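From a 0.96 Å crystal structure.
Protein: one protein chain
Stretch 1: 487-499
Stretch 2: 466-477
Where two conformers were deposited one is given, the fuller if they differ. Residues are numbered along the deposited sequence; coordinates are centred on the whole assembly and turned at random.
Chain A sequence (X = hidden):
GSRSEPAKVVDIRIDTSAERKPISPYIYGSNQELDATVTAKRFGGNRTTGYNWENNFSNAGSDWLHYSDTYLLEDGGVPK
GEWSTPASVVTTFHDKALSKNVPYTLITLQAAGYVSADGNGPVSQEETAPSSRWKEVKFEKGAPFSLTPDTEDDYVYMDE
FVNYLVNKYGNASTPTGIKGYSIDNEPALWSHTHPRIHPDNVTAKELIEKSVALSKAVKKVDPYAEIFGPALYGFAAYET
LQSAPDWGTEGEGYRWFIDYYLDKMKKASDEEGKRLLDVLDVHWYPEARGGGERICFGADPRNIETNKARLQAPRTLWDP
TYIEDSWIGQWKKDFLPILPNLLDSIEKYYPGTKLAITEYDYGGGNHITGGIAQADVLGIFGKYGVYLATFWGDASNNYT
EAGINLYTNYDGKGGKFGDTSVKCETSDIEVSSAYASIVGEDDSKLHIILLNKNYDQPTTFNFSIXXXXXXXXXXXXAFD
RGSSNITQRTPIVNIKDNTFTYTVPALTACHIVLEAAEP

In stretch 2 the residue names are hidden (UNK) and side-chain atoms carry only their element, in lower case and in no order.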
# COMPACT_ATOMS: atom_id res chain seq x y z
N THR A 487 14.68 10.42 -18.05
CA THR A 487 15.30 10.56 -19.35
C THR A 487 16.43 9.55 -19.47
O THR A 487 17.14 9.22 -18.51
CB THR A 487 15.80 11.99 -19.56
OG1 THR A 487 16.73 12.27 -18.52
CG2 THR A 487 14.65 12.97 -19.57
N GLN A 488 16.65 9.10 -20.70
CA GLN A 488 17.72 8.16 -21.00
C GLN A 488 19.04 8.93 -20.98
O GLN A 488 19.14 10.05 -21.52
CB GLN A 488 17.49 7.46 -22.35
CG GLN A 488 18.43 6.30 -22.53
CD GLN A 488 18.13 5.46 -23.72
OE1 GLN A 488 17.19 5.70 -24.50
NE2 GLN A 488 18.96 4.44 -23.90
N ARG A 489 20.05 8.30 -20.40
CA ARG A 489 21.37 8.89 -20.25
C ARG A 489 22.39 8.10 -21.07
O ARG A 489 22.09 7.05 -21.64
CB ARG A 489 21.77 8.88 -18.76
CG ARG A 489 20.70 9.45 -17.82
CD ARG A 489 20.28 10.86 -18.15
NE ARG A 489 19.17 11.38 -17.32
CZ ARG A 489 19.34 12.20 -16.29
NH1 ARG A 489 20.57 12.54 -15.84
NH2 ARG A 489 18.27 12.65 -15.65
N THR A 490 23.63 8.60 -21.12
CA THR A 490 24.65 7.91 -21.91
C THR A 490 24.87 6.50 -21.36
O THR A 490 25.03 6.33 -20.15
CB THR A 490 25.97 8.70 -21.81
OG1 THR A 490 25.67 10.03 -22.26
CG2 THR A 490 27.05 8.07 -22.65
N PRO A 491 24.93 5.48 -22.23
CA PRO A 491 25.10 4.12 -21.70
C PRO A 491 26.51 3.92 -21.14
O PRO A 491 27.49 4.50 -21.63
CB PRO A 491 24.95 3.25 -22.92
CG PRO A 491 25.38 4.12 -24.06
CD PRO A 491 24.72 5.49 -23.67
N ILE A 492 26.59 3.02 -20.16
CA ILE A 492 27.85 2.52 -19.57
C ILE A 492 28.40 1.47 -20.53
O ILE A 492 27.68 0.53 -20.91
CB ILE A 492 27.53 1.89 -18.22
CG1 ILE A 492 27.05 2.95 -17.22
CG2 ILE A 492 28.71 1.05 -17.67
CD1 ILE A 492 26.26 2.38 -16.05
N VAL A 493 29.67 1.63 -20.97
CA VAL A 493 30.24 0.73 -21.93
C VAL A 493 31.55 0.09 -21.55
O VAL A 493 31.96 -0.85 -22.24
CB VAL A 493 30.44 1.43 -23.32
CG1 VAL A 493 29.14 2.05 -23.82
CG2 VAL A 493 31.55 2.44 -23.23
N ASN A 494 32.24 0.56 -20.52
CA ASN A 494 33.55 -0.01 -20.24
C ASN A 494 33.45 -0.97 -19.08
O ASN A 494 33.77 -0.66 -17.93
CB ASN A 494 34.62 1.08 -20.03
CG ASN A 494 35.97 0.49 -20.36
OD1 ASN A 494 36.25 -0.65 -19.91
ND2 ASN A 494 36.77 1.16 -21.19
N ILE A 495 32.95 -2.16 -19.40
CA ILE A 495 32.70 -3.21 -18.43
C ILE A 495 33.79 -4.26 -18.64
O ILE A 495 33.96 -4.79 -19.73
CB ILE A 495 31.30 -3.80 -18.59
CG1 ILE A 495 30.24 -2.66 -18.53
CG2 ILE A 495 31.08 -4.86 -17.51
CD1 ILE A 495 28.84 -3.12 -18.80
N LYS A 496 34.61 -4.45 -17.60
CA LYS A 496 35.74 -5.38 -17.66
C LYS A 496 35.47 -6.51 -16.69
O LYS A 496 35.44 -6.30 -15.47
CB LYS A 496 37.05 -4.70 -17.33
CG LYS A 496 37.46 -3.73 -18.42
CD LYS A 496 38.92 -3.36 -18.17
CE LYS A 496 39.46 -2.33 -19.15
NZ LYS A 496 38.89 -0.93 -19.01
N ASP A 497 35.26 -7.71 -17.20
CA ASP A 497 34.97 -8.85 -16.33
C ASP A 497 33.85 -8.50 -15.35
O ASP A 497 34.00 -8.74 -14.13
CB ASP A 497 36.25 -9.26 -15.58
CG ASP A 497 37.35 -9.80 -16.50
OD1 ASP A 497 37.04 -10.33 -17.60
OD2 ASP A 497 38.53 -9.70 -16.12
N ASN A 498 32.78 -7.88 -15.86
CA ASN A 498 31.59 -7.57 -15.04
C ASN A 498 31.91 -6.61 -13.90
O ASN A 498 31.22 -6.62 -12.87
CB ASN A 498 30.93 -8.88 -14.58
CG ASN A 498 30.01 -9.44 -15.63
OD1 ASN A 498 29.66 -8.81 -16.60
ND2 ASN A 498 29.59 -10.70 -15.41
N THR A 499 32.88 -5.72 -14.12
CA THR A 499 33.16 -4.61 -13.23
C THR A 499 33.10 -3.33 -14.03
O THR A 499 33.49 -3.29 -15.21
CB THR A 499 34.53 -4.73 -12.52
OG1 THR A 499 35.59 -4.47 -13.48
CG2 THR A 499 34.70 -6.09 -11.85
N UNK A 466 28.82 -10.78 -10.09
CA UNK A 466 28.96 -12.18 -10.39
C UNK A 466 27.71 -12.63 -11.15
O UNK A 466 26.61 -12.55 -10.58
c UNK A 466 30.44 -12.63 -8.37
c UNK A 466 29.14 -12.95 -9.10
o UNK A 466 30.47 -12.92 -7.16
o UNK A 466 31.43 -12.16 -8.96
N UNK A 467 27.83 -13.08 -12.40
CA UNK A 467 26.69 -13.48 -13.21
C UNK A 467 27.04 -14.57 -14.14
O UNK A 467 28.22 -14.72 -14.43
c UNK A 467 26.23 -12.30 -14.04
o UNK A 467 25.22 -12.73 -14.94
N UNK A 468 26.06 -15.30 -14.67
CA UNK A 468 26.38 -16.31 -15.71
C UNK A 468 26.63 -15.68 -17.09
O UNK A 468 27.03 -16.37 -18.03
c UNK A 468 25.32 -17.40 -15.81
o UNK A 468 24.22 -16.95 -16.57
N UNK A 469 26.43 -14.37 -17.19
CA UNK A 469 26.58 -13.63 -18.44
C UNK A 469 27.72 -12.68 -18.28
O UNK A 469 28.04 -12.28 -17.16
c UNK A 469 24.09 -13.70 -18.59
c UNK A 469 22.74 -15.55 -19.80
c UNK A 469 25.30 -12.82 -18.68
n UNK A 469 22.69 -16.43 -18.59
c UNK A 469 23.97 -14.61 -19.83
N UNK A 470 28.31 -12.30 -19.41
CA UNK A 470 29.33 -11.28 -19.45
C UNK A 470 28.72 -10.00 -20.04
O UNK A 470 28.51 -9.86 -21.23
o UNK A 470 32.19 -10.38 -21.22
c UNK A 470 31.65 -10.88 -20.22
n UNK A 470 32.09 -10.66 -18.98
c UNK A 470 30.46 -11.75 -20.34
N UNK A 471 28.33 -9.08 -19.17
CA UNK A 471 27.60 -7.86 -19.64
C UNK A 471 28.53 -6.90 -20.40
O UNK A 471 29.71 -6.76 -20.01
c UNK A 471 25.43 -9.29 -15.68
c UNK A 471 26.02 -8.03 -17.67
o UNK A 471 23.45 -10.59 -15.55
c UNK A 471 26.33 -8.44 -16.39
c UNK A 471 26.96 -7.14 -18.44
c UNK A 471 24.28 -9.74 -16.27
c UNK A 471 23.97 -9.35 -17.53
c UNK A 471 24.84 -8.48 -18.25
N UNK A 472 27.98 -6.30 -21.46
CA UNK A 472 28.79 -5.39 -22.30
C UNK A 472 28.20 -3.99 -22.48
O UNK A 472 28.82 -3.10 -23.05
c UNK A 472 28.98 -5.98 -23.72
c UNK A 472 29.76 -7.26 -23.65
o UNK A 472 27.71 -6.18 -24.34
N UNK A 473 27.00 -3.76 -22.00
CA UNK A 473 26.47 -2.40 -22.05
C UNK A 473 25.47 -2.30 -20.90
O UNK A 473 24.75 -3.26 -20.56
c UNK A 473 24.57 -3.02 -23.66
c UNK A 473 25.75 -2.06 -23.40
c UNK A 473 24.97 -0.09 -24.88
c UNK A 473 25.37 -0.58 -23.47
N UNK A 474 25.43 -1.11 -20.27
CA UNK A 474 24.40 -0.78 -19.30
C UNK A 474 23.68 0.49 -19.78
O UNK A 474 24.22 1.61 -19.68
N UNK A 475 22.46 0.34 -20.29
CA UNK A 475 21.66 1.52 -20.61
C UNK A 475 21.13 2.11 -19.31
O UNK A 475 20.96 1.39 -18.32
c UNK A 475 21.19 0.99 -23.01
o UNK A 475 21.26 -0.16 -23.51
c UNK A 475 20.61 1.16 -21.62
n UNK A 475 21.70 2.04 -23.59
N UNK A 476 20.91 3.43 -19.31
CA UNK A 476 20.60 4.13 -18.09
C UNK A 476 19.46 5.09 -18.30
O UNK A 476 19.45 5.86 -19.28
c UNK A 476 23.06 4.04 -17.37
c UNK A 476 21.82 4.95 -17.58
c UNK A 476 21.47 5.66 -16.25
N UNK A 477 18.49 5.09 -17.36
CA UNK A 477 17.42 6.07 -17.29
C UNK A 477 17.44 6.71 -15.90
O UNK A 477 17.74 6.02 -14.92
c UNK A 477 15.88 4.96 -18.97
c UNK A 477 16.39 3.81 -19.63
c UNK A 477 16.99 1.83 -21.46
c UNK A 477 17.17 2.73 -19.23
c UNK A 477 16.21 2.87 -21.91
c UNK A 477 15.91 3.86 -20.96
c UNK A 477 16.06 5.40 -17.55
n UNK A 477 15.14 4.98 -21.09
c UNK A 477 17.46 1.73 -20.14
c UNK A 477 15.13 5.64 -19.92
O HOH W 1 30.75 -12.30 -13.28
O HOH W 2 31.98 -8.06 -18.71
O HOH W 3 31.31 -2.98 -23.75
O HOH W 4 21.29 4.44 -22.01

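Position 466 has two side-chain carbons, the second carrying two oxygens. Its CA-to-CB bond points away from stretch 1. This is Asp466; two oxygens on the second carbon make it a carboxylate, where an asparagine would have one oxygen and one nitrogen.

Position 467 has one carbon and one oxygen, and its CB lies 4.0 Å from Asn498 ND2. It is Ser467. Water 1 accepts from both Ser467 N (3.1 Å) and Asn498 ND2 (2.9 Å).

Position 468 also has one carbon and one oxygen, and makes no contact with stretch 1. It is Ser468.

Position 469 has four carbons in a row ending in nitrogen. The chain end leads away; the backbone O accepts a hydrogen bond from Asn498 ND2 at 2.8 Å. It is Lys469. Its NZ turns back to Ser468 OG at 2.6 Å.

Position 470 has two carbons, the second with one oxygen and one nitrogen. The nitrogen comes within 4.3 Å of Asp497 CA. It is Asn470.

Position 471 has one carbon, then a six-carbon ring bearing an oxygen. Its N donates to Asn498 OD1 at 2.9 Å, and its O lies 3.4 Å from Ile495 CG2. It is Tyr471.

Position 472 has one carbon carrying an oxygen and a carbon. Its CA-to-CB bond points away from stretch 1. It is Thr472. Water 3 donates to Thr472 O (2.6 Å) and Val493 O (2.7 Å).

Position 473 has four carbons, forked at the first, with one arm two carbons long. The tip of that arm lies 3.9 Å from Pro491 CB. It is Ile473.

Position 474 has no side-chain atoms. It is Gly474. An ideal CB would lie 3.6 Å from Ile492 CB, so a side chain here would crowd Ile492.

Position 475 has two carbons, the second with one oxygen and one nitrogen. The nitrogen is 3.5 Å from Pro491 CB. It is Asn475.

Position 476 has one carbon carrying two carbons. One of these lies 3.8 Å from Ile492 CD1. It is Val476.

Position 477 has one carbon, then fused five- and six-membered rings with one nitrogen. Gln488 CB sits over one face. It is Trp477, with Gln488 CG 4.0 Å from the five-membered ring centroid.

The contact has two parts. Antiparallel strands pair through Gly474 N to Ile492 O (2.9 Å), Ile492 N to Gly474 O (2.8 Å) and Arg489 N to Val476 O (2.8 Å). Water 4 accepts from Val476 N (2.9 Å) and donates to Arg489 O (2.8 Å), and so bridges the two backbones there. Beyond the strands, the Asn498 amide both donates and accepts, holding the loop backbone at Lys469 and Tyr471.

Stretch 2 (466-477) DSSKNYTIGNVW
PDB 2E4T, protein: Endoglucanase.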